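Local coordinates for fructokinase (Vibrio cholerae serotype O1, PDB 5EYN) that catalyses the phosphorylation of fructose by ATP, as a kinase of the PfkB carbohydrate kinase family, at the interface of chains A and B. Residues are numbered along the deposited sequence; one frame, centred on the assembly and turned at random. Chains: chain A/B, Fructokinase.

The interface of chains A and B. Residues chain A 70, 72, 97-98, 100, 116-117; chain B 114-118.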
# COMPACT_ATOMS: atom_id res chain seq x y z
N ASP A 70 9.33 -1.68 -7.57
CA ASP A 70 9.22 -0.75 -6.46
C ASP A 70 10.04 -1.33 -5.32
O ASP A 70 10.49 -2.48 -5.39
CB ASP A 70 7.76 -0.52 -6.06
CG ASP A 70 6.96 -1.81 -5.96
OD1 ASP A 70 5.94 -1.93 -6.66
OD2 ASP A 70 7.35 -2.69 -5.17
N PHE A 72 9.27 -2.47 -2.47
CA PHE A 72 8.72 -3.67 -1.86
C PHE A 72 8.99 -4.90 -2.73
O PHE A 72 9.31 -5.99 -2.22
CB PHE A 72 7.23 -3.52 -1.58
CG PHE A 72 6.91 -2.66 -0.39
CD1 PHE A 72 7.90 -2.05 0.37
CD2 PHE A 72 5.60 -2.50 -0.01
CE1 PHE A 72 7.57 -1.28 1.47
CE2 PHE A 72 5.26 -1.72 1.08
CZ PHE A 72 6.25 -1.11 1.82
N ARG A 97 2.01 -2.35 -8.94
CA ARG A 97 2.73 -2.32 -7.69
C ARG A 97 2.66 -3.66 -6.95
O ARG A 97 1.73 -4.44 -7.09
CB ARG A 97 2.14 -1.22 -6.82
CG ARG A 97 2.52 0.18 -7.30
CD ARG A 97 3.84 0.55 -6.70
NE ARG A 97 4.43 1.72 -7.32
CZ ARG A 97 5.31 1.68 -8.30
NH1 ARG A 97 5.72 0.52 -8.80
NH2 ARG A 97 5.79 2.82 -8.78
N THR A 98 3.69 -3.89 -6.15
CA THR A 98 3.74 -5.04 -5.25
C THR A 98 2.64 -5.02 -4.21
O THR A 98 2.33 -3.98 -3.62
CB THR A 98 5.09 -5.07 -4.54
OG1 THR A 98 6.12 -5.07 -5.52
CG2 THR A 98 5.23 -6.29 -3.64
N THR A 100 0.68 -5.09 -0.96
CA THR A 100 0.95 -4.51 0.35
C THR A 100 -0.25 -4.77 1.22
O THR A 100 -1.35 -4.35 0.91
CB THR A 100 1.18 -3.00 0.23
OG1 THR A 100 2.26 -2.77 -0.67
CG2 THR A 100 1.53 -2.39 1.56
N MET A 116 -4.05 -3.55 0.30
CA MET A 116 -4.03 -2.17 -0.16
C MET A 116 -3.83 -2.01 -1.65
O MET A 116 -4.18 -0.96 -2.21
CB MET A 116 -2.97 -1.36 0.59
CG MET A 116 -3.18 -1.29 2.08
SD MET A 116 -4.79 -0.68 2.58
CE MET A 116 -4.70 1.01 1.96
N VAL A 117 -3.27 -3.02 -2.31
CA VAL A 117 -2.96 -2.94 -3.73
C VAL A 117 -3.78 -3.98 -4.47
O VAL A 117 -3.52 -5.19 -4.38
CB VAL A 117 -1.45 -3.13 -4.00
CG1 VAL A 117 -1.14 -2.97 -5.47
CG2 VAL A 117 -0.62 -2.15 -3.18
N THR B 114 7.27 6.70 -2.96
CA THR B 114 6.76 5.67 -3.84
C THR B 114 5.28 5.47 -3.54
O THR B 114 4.91 5.15 -2.40
CB THR B 114 7.47 4.32 -3.61
OG1 THR B 114 8.88 4.48 -3.82
CG2 THR B 114 6.94 3.26 -4.57
N PHE B 115 4.44 5.68 -4.55
CA PHE B 115 3.00 5.53 -4.40
C PHE B 115 2.57 4.10 -4.64
O PHE B 115 2.70 3.59 -5.75
CB PHE B 115 2.29 6.49 -5.35
CG PHE B 115 2.44 7.93 -4.93
CD1 PHE B 115 1.43 8.57 -4.26
CD2 PHE B 115 3.64 8.59 -5.14
CE1 PHE B 115 1.60 9.86 -3.81
CE2 PHE B 115 3.80 9.88 -4.70
CZ PHE B 115 2.79 10.52 -4.03
N MET B 116 2.10 3.43 -3.59
CA MET B 116 1.73 2.03 -3.72
C MET B 116 0.33 1.80 -4.25
O MET B 116 0.04 0.71 -4.77
CB MET B 116 1.90 1.30 -2.39
CG MET B 116 3.31 1.30 -1.86
SD MET B 116 4.54 0.66 -3.00
CE MET B 116 4.01 -1.05 -3.13
N VAL B 117 -0.55 2.79 -4.13
CA VAL B 117 -1.94 2.65 -4.53
C VAL B 117 -2.23 3.62 -5.66
O VAL B 117 -2.31 4.84 -5.45
CB VAL B 117 -2.91 2.87 -3.34
CG1 VAL B 117 -4.34 2.64 -3.77
CG2 VAL B 117 -2.56 1.96 -2.18
N LYS B 118 -2.40 3.07 -6.85
CA LYS B 118 -2.61 3.84 -8.07
C LYS B 118 -3.62 3.09 -8.93
O LYS B 118 -3.33 2.01 -9.39
CB LYS B 118 -1.29 3.96 -8.84
CG LYS B 118 -0.21 4.73 -8.07
CD LYS B 118 0.96 5.13 -8.96
CE LYS B 118 1.60 3.94 -9.62
NZ LYS B 118 2.80 4.35 -10.39
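The guanidinium of A:Arg97 and the ring of A:Phe72 are the flat groups of this patch, and each has an oxygen at its edge. In the plane of the guanidinium lies the main-chain carbonyl oxygen B:Phe115 O, which accepts a hydrogen bond from A:Arg97 NE at 3.0 Å. The donor stands above the carbonyl plane, and the bond is bent, 143° at the hydrogen. The A:Phe72 ring has A:Thr100 OG1 in plane at its edge, while the methyl B:Met116 CE comes obliquely from one face, 3.8 Å from A:Phe72 CD2.

That methionine is the knob of the contact, burying 103 Å² against chain A. Its chain folds at chi2 and chi3 (-55° and -65°), so that CE points into a pocket formed by A:Asp70, A:Phe72, A:Thr98 and A:Thr100. B:Met116 CE lies 3.4 Å from the carbonyl oxygen A:Thr98 O. The hydroxyl A:Thr100 OG1 is 3.5 Å from B:Met116 CE. A flexible, polarisable thioether suits a pocket walled by both an aromatic ring and oxygens. A:Arg97, bent at chi2, crosses the methionine at about a right angle and sets its methylene A:Arg97 CD 3.8 Å from B:Met116 SD; a long aliphatic stem with a polar head serves both packing and bonding.

A:Asp70 is the second-shell organiser. Its OD1 takes A:Thr98 N on the syn lone pair. The anti lone pair of A:Asp70 OD1 takes A:Arg97 NH1, a salt bridge of 3.3 Å, while A:Asp70 OD2 accepts the hydroxyl A:Thr98 OG1 at 2.7 Å. A short carboxylate thus ties the pocket wall to the arginine and may offset its charge, easing the nearness of the B:Lys118 amine, likely also positive. Beside them, compact, branched A:Val117 rests A:Val117 CG2 on the carbonyl oxygen B:Met116 O, 3.3 Å away.

Because the interface is two-fold symmetric, this knob-in-pocket fit recurs with the chains exchanged, and may help join two subunits, if the dimer of the deposited assembly is the functional one.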